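Local coordinates for Exo-poly-alpha-D-galacturonosidase (Thermotoga maritima, PDB 3JUR), which probably hydrolyses alpha-linked galacturonic acid chains of pectin, as an exo-acting polygalacturonase of glycoside hydrolase family 28, at residues C215-L220 / D242-K247; G60-P65 / I80-K85. All coordinates share one frame; numbering follows the deposited sequence.

Contact 1. Residues C215-L220 / D242-K247; sequences CIHPVL and DPESCK. Unlike the reference sequence in segment 215-220: I216 (reference Val).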
loop_
_atom_site.group_PDB
_atom_site.type_symbol
_atom_site.label_atom_id
_atom_site.label_comp_id
_atom_site.label_asym_id
_atom_site.label_seq_id
_atom_site.Cartn_x
_atom_site.Cartn_y
_atom_site.Cartn_z
ATOM N N CYS D 215 -39.240 -14.011 8.362
ATOM C CA CYS D 215 -40.001 -12.920 8.975
ATOM C C CYS D 215 -40.956 -12.251 7.997
ATOM O O CYS D 215 -42.163 -12.226 8.237
ATOM C CB CYS D 215 -39.086 -11.901 9.661
ATOM S SG CYS D 215 -38.153 -12.573 11.071
ATOM N N ILE D 216 -40.425 -11.722 6.899
ATOM C CA ILE D 216 -41.261 -11.117 5.861
ATOM C C ILE D 216 -41.070 -11.824 4.523
ATOM O O ILE D 216 -39.981 -11.780 3.925
ATOM C CB ILE D 216 -41.018 -9.609 5.731
ATOM C CG1 ILE D 216 -41.357 -8.923 7.063
ATOM C CG2 ILE D 216 -41.853 -9.039 4.581
ATOM C CD1 ILE D 216 -41.353 -7.416 7.013
ATOM N N HIS D 217 -42.140 -12.464 4.057
ATOM C CA HIS D 217 -42.050 -13.387 2.930
ATOM C C HIS D 217 -43.073 -13.088 1.829
ATOM O O HIS D 217 -44.107 -13.753 1.746
ATOM C CB HIS D 217 -42.164 -14.836 3.445
ATOM C CG HIS D 217 -41.835 -15.885 2.426
ATOM N ND1 HIS D 217 -42.218 -17.202 2.568
ATOM C CD2 HIS D 217 -41.169 -15.813 1.248
ATOM C CE1 HIS D 217 -41.802 -17.895 1.525
ATOM N NE2 HIS D 217 -41.163 -17.074 0.708
ATOM N N PRO D 218 -42.793 -12.070 0.982
ATOM C CA PRO D 218 -43.653 -11.862 -0.180
ATOM C C PRO D 218 -43.315 -12.871 -1.271
ATOM O O PRO D 218 -42.131 -13.105 -1.560
ATOM C CB PRO D 218 -43.322 -10.432 -0.632
ATOM C CG PRO D 218 -41.975 -10.139 -0.083
ATOM C CD PRO D 218 -41.683 -11.093 1.040
ATOM N N VAL D 219 -44.350 -13.464 -1.860
ATOM C CA VAL D 219 -44.185 -14.520 -2.853
ATOM C C VAL D 219 -45.021 -14.186 -4.075
ATOM O O VAL D 219 -46.204 -13.860 -3.952
ATOM C CB VAL D 219 -44.622 -15.911 -2.304
ATOM C CG1 VAL D 219 -44.369 -17.014 -3.333
ATOM C CG2 VAL D 219 -43.918 -16.235 -0.988
ATOM N N LEU D 220 -44.398 -14.267 -5.247
ATOM C CA LEU D 220 -45.073 -14.063 -6.535
ATOM C C LEU D 220 -45.867 -12.761 -6.539
ATOM O O LEU D 220 -46.956 -12.663 -7.121
ATOM C CB LEU D 220 -45.948 -15.270 -6.883
ATOM C CG LEU D 220 -45.217 -16.575 -7.205
ATOM C CD1 LEU D 220 -46.163 -17.760 -7.101
ATOM C CD2 LEU D 220 -44.585 -16.506 -8.592
ATOM N N ASP D 242 -37.439 -12.111 2.665
ATOM C CA ASP D 242 -37.245 -13.072 1.579
ATOM C C ASP D 242 -38.128 -12.791 0.361
ATOM O O ASP D 242 -39.180 -13.416 0.215
ATOM C CB ASP D 242 -37.571 -14.487 2.055
ATOM C CG ASP D 242 -36.762 -14.902 3.244
ATOM O OD1 ASP D 242 -35.855 -15.740 3.051
ATOM O OD2 ASP D 242 -37.034 -14.402 4.362
ATOM N N PRO D 243 -37.718 -11.859 -0.517
ATOM C CA PRO D 243 -38.498 -11.665 -1.743
ATOM C C PRO D 243 -38.372 -12.896 -2.650
ATOM O O PRO D 243 -37.270 -13.187 -3.156
ATOM C CB PRO D 243 -37.821 -10.451 -2.407
ATOM C CG PRO D 243 -37.011 -9.812 -1.329
ATOM C CD PRO D 243 -36.578 -10.931 -0.440
ATOM N N GLU D 244 -39.483 -13.607 -2.847
ATOM C CA GLU D 244 -39.478 -14.841 -3.623
ATOM C C GLU D 244 -40.370 -14.757 -4.863
ATOM O O GLU D 244 -41.594 -14.668 -4.748
ATOM C CB GLU D 244 -39.851 -16.045 -2.741
ATOM C CG GLU D 244 -39.687 -17.380 -3.453
ATOM C CD GLU D 244 -39.479 -18.563 -2.524
ATOM O OE1 GLU D 244 -38.940 -19.576 -3.020
ATOM O OE2 GLU D 244 -39.845 -18.502 -1.318
ATOM N N SER D 245 -39.735 -14.810 -6.035
ATOM C CA SER D 245 -40.376 -14.585 -7.345
ATOM C C SER D 245 -41.163 -13.268 -7.402
ATOM O O SER D 245 -42.240 -13.202 -7.994
ATOM C CB SER D 245 -41.244 -15.776 -7.771
ATOM O OG SER D 245 -40.456 -16.900 -8.104
ATOM N N CYS D 246 -40.612 -12.234 -6.773
ATOM C CA CYS D 246 -41.230 -10.909 -6.743
ATOM C C CYS D 246 -40.635 -9.980 -7.790
ATOM O O CYS D 246 -39.479 -10.136 -8.189
ATOM C CB CYS D 246 -41.095 -10.289 -5.353
ATOM S SG CYS D 246 -42.102 -11.133 -4.132
ATOM N N LYS D 247 -41.436 -9.014 -8.225
ATOM C CA LYS D 247 -41.034 -8.051 -9.247
ATOM C C LYS D 247 -41.377 -6.629 -8.786
ATOM O O LYS D 247 -42.495 -6.379 -8.340
ATOM C CB LYS D 247 -41.743 -8.363 -10.574
ATOM C CG LYS D 247 -41.205 -7.588 -11.770
ATOM C CD LYS D 247 -41.897 -7.980 -13.075
ATOM C CE LYS D 247 -41.381 -7.139 -14.238
ATOM N NZ LYS D 247 -41.915 -7.567 -15.567
#
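D242 begins the pairing: its amide points at I216 O, 2.9 Å from N to O, in an almost straight bond (174° at the hydrogen). Its CG stands beside the backbone N, and OD1 comes close to D239 OD2; the closeness of the two carboxylates would tend to raise the pKa of one of them. OD2 is buried by the contact, with no partner in the model. D242 O meets the edge of the H217 imidazole, 3.3 Å from CD2. P243 brings the chain level with P218, its CB pointing away from the 215-220 segment. E244 takes part in three of the four hydrogen bonds. Its N donates to P218 O (3.0 Å) and its O accepts from L220 N (2.9 Å), both bonds running nearly along the carbonyl axis. E244 O also receives the CA-H of V219, giving it a second, weaker contact. The glutamate side chain leaves with CG anti to its backbone N (chi1 -173°) and extends until OE2 accepts a hydrogen bond from H217 NE2 at 2.8 Å. OE2 uses its anti lone pair and lies close to the ring plane, although carboxylate and ring are turned 35° apart. S191 OG bonds H217 ND1 and V219 CG2 covers one ring face, so the imidazole is held in place on several sides. S245 and L220, level with each other, both adopt left-handed backbone conformations; L220 CD2 folds back to 3.5 Å from S245 CB, while S245 OG bonds V278 O. C246 SG lies 3.2 Å from P218 O and against P218 CB. This is the coil-on-coil stacking of the right-handed parallel beta-helix of family 28, here beside D239, which closes an Asn-Asn-Asp sequence that probably corresponds to the Asn-Thr-Asp active-site motif of the family.

Contact 2. Residues G60-P65 / I80-K85; sequences GRLIVP and IELHVK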
loop_
_atom_site.group_PDB
_atom_site.type_symbol
_atom_site.label_atom_id
_atom_site.label_comp_id
_atom_site.label_asym_id
_atom_site.label_seq_id
_atom_site.Cartn_x
_atom_site.Cartn_y
_atom_site.Cartn_z
ATOM N N GLY D 60 -60.233 -0.294 4.248
ATOM C CA GLY D 60 -59.889 0.773 5.179
ATOM C C GLY D 60 -58.825 0.353 6.169
ATOM O O GLY D 60 -58.123 -0.636 5.945
ATOM N N ARG D 61 -58.723 1.107 7.265
ATOM C CA ARG D 61 -57.697 0.907 8.289
ATOM C C ARG D 61 -58.258 0.226 9.538
ATOM O O ARG D 61 -59.304 0.622 10.058
ATOM C CB ARG D 61 -57.032 2.245 8.675
ATOM C CG ARG D 61 -56.487 3.072 7.485
ATOM C CD ARG D 61 -55.771 4.373 7.911
ATOM N NE ARG D 61 -56.655 5.313 8.613
ATOM C CZ ARG D 61 -57.381 6.271 8.032
ATOM N NH1 ARG D 61 -57.357 6.451 6.716
ATOM N NH2 ARG D 61 -58.136 7.060 8.780
ATOM N N LEU D 62 -57.557 -0.805 10.005
ATOM C CA LEU D 62 -57.866 -1.453 11.279
ATOM C C LEU D 62 -56.857 -0.969 12.316
ATOM O O LEU D 62 -55.662 -1.250 12.212
ATOM C CB LEU D 62 -57.837 -2.989 11.143
ATOM C CG LEU D 62 -57.877 -3.892 12.392
ATOM C CD1 LEU D 62 -59.009 -3.531 13.350
ATOM C CD2 LEU D 62 -57.960 -5.363 12.015
ATOM N N ILE D 63 -57.344 -0.235 13.311
ATOM C CA ILE D 63 -56.472 0.323 14.339
ATOM C C ILE D 63 -56.329 -0.636 15.522
ATOM O O ILE D 63 -57.314 -1.000 16.167
ATOM C CB ILE D 63 -56.949 1.734 14.796
ATOM C CG1 ILE D 63 -56.805 2.741 13.646
ATOM C CG2 ILE D 63 -56.164 2.214 16.025
ATOM C CD1 ILE D 63 -57.674 3.974 13.787
ATOM N N VAL D 64 -55.091 -1.055 15.767
ATOM C CA VAL D 64 -54.730 -1.842 16.940
ATOM C C VAL D 64 -54.019 -0.902 17.918
ATOM O O VAL D 64 -52.849 -0.566 17.711
ATOM C CB VAL D 64 -53.787 -3.028 16.578
ATOM C CG1 VAL D 64 -53.489 -3.878 17.804
ATOM C CG2 VAL D 64 -54.377 -3.880 15.460
ATOM N N PRO D 65 -54.720 -0.473 18.983
ATOM C CA PRO D 65 -54.163 0.518 19.906
ATOM C C PRO D 65 -53.157 -0.073 20.902
ATOM O O PRO D 65 -52.793 -1.252 20.794
ATOM C CB PRO D 65 -55.406 1.043 20.638
ATOM C CG PRO D 65 -56.370 -0.088 20.615
ATOM C CD PRO D 65 -56.071 -0.916 19.392
ATOM N N ILE D 80 -57.033 -3.503 2.748
ATOM C CA ILE D 80 -56.940 -3.459 4.206
ATOM C C ILE D 80 -55.559 -3.001 4.676
ATOM O O ILE D 80 -54.524 -3.532 4.239
ATOM C CB ILE D 80 -57.290 -4.838 4.848
ATOM C CG1 ILE D 80 -58.722 -5.277 4.490
ATOM C CG2 ILE D 80 -57.075 -4.825 6.370
ATOM C CD1 ILE D 80 -59.843 -4.347 4.962
ATOM N N GLU D 81 -55.559 -2.006 5.561
ATOM C CA GLU D 81 -54.354 -1.586 6.267
ATOM C C GLU D 81 -54.449 -2.002 7.733
ATOM O O GLU D 81 -55.373 -1.596 8.445
ATOM C CB GLU D 81 -54.157 -0.072 6.155
ATOM C CG GLU D 81 -52.908 0.474 6.866
ATOM C CD GLU D 81 -52.861 1.997 6.883
ATOM O OE1 GLU D 81 -53.174 2.616 5.842
ATOM O OE2 GLU D 81 -52.510 2.581 7.930
ATOM N N LEU D 82 -53.506 -2.829 8.170
ATOM C CA LEU D 82 -53.410 -3.205 9.571
ATOM C C LEU D 82 -52.478 -2.220 10.288
ATOM O O LEU D 82 -51.259 -2.283 10.132
ATOM C CB LEU D 82 -52.911 -4.649 9.692
ATOM C CG LEU D 82 -52.757 -5.298 11.073
ATOM C CD1 LEU D 82 -54.100 -5.457 11.807
ATOM C CD2 LEU D 82 -52.042 -6.644 10.942
ATOM N N HIS D 83 -53.066 -1.307 11.060
ATOM C CA HIS D 83 -52.314 -0.241 11.727
ATOM C C HIS D 83 -52.020 -0.614 13.182
ATOM O O HIS D 83 -52.913 -0.612 14.034
ATOM C CB HIS D 83 -53.062 1.093 11.612
ATOM C CG HIS D 83 -52.309 2.266 12.163
ATOM N ND1 HIS D 83 -51.157 2.756 11.582
ATOM C CD2 HIS D 83 -52.554 3.058 13.234
ATOM C CE1 HIS D 83 -50.719 3.789 12.280
ATOM N NE2 HIS D 83 -51.548 3.994 13.288
ATOM N N VAL D 84 -50.756 -0.947 13.445
ATOM C CA VAL D 84 -50.336 -1.501 14.729
ATOM C C VAL D 84 -49.627 -0.465 15.606
ATOM O O VAL D 84 -48.491 -0.046 15.306
ATOM C CB VAL D 84 -49.419 -2.746 14.545
ATOM C CG1 VAL D 84 -49.283 -3.505 15.859
ATOM C CG2 VAL D 84 -49.966 -3.669 13.466
ATOM N N LYS D 85 -50.301 -0.059 16.683
ATOM C CA LYS D 85 -49.721 0.845 17.682
ATOM C C LYS D 85 -49.207 0.055 18.886
ATOM O O LYS D 85 -48.119 0.328 19.390
ATOM C CB LYS D 85 -50.747 1.882 18.153
ATOM C CG LYS D 85 -51.106 2.949 17.135
ATOM C CD LYS D 85 -52.163 3.884 17.728
ATOM C CE LYS D 85 -52.414 5.103 16.854
ATOM N NZ LYS D 85 -53.288 6.090 17.563
#
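Strands 60-64 and 80-84 run parallel in exact register as neighbouring coils at the N-terminal end of the beta-helix, and V64, E81 and H83 bury the most surface between them. E81 uses both its backbone N and O: N donates to G60 O (2.9 Å) and O accepts from L62 N (2.8 Å). Its side chain, CG anti to the backbone N, runs alongside that of R61, with OE1 3.7 Å from R61 CG. The charged ends do not pair: R61 NE and E81 OE2 are 5.0 Å apart, R61 forming a salt bridge with E27 while E81 OE2 bonds T128 OG1. H83, on the same face, also reaches T128 OG1 through ND1, and its ring slants past I63 CG1. On the other face, towards the interior, V64 CG2 touches L82 CD1, which also meets L62 CD2; I88 continues this apolar layer, and helix 44-57 covers L62 through A50, I51 and L54. V64 N binds H83 O at 2.8 Å. One residue on, V64 O accepts K85 N and also has K85 CB only 3.3 Å away.

Overall arrangement
Contact 1 lies deep, its centre about 7 Å from the centre of the chain, and is nearly all buried; contact 2 sits near the N-terminal end, its centre about 24 Å from that of the chain, with one face partly exposed. Their centres are about 22 Å apart. Both join successive coils of the same solenoid, but through different strand series: 60-64 and 80-84 lead on to 125-128, whereas 216-219 follows 193-196. Contact 2 is regular strand pairing, apolar inside and mostly polar outside. In contact 1 the pairing is short, and P218, lacking an N-H, leaves out the bond that D242 O would receive; buried polar groups, including a histidine-carboxylate bond, take over much of the chemistry.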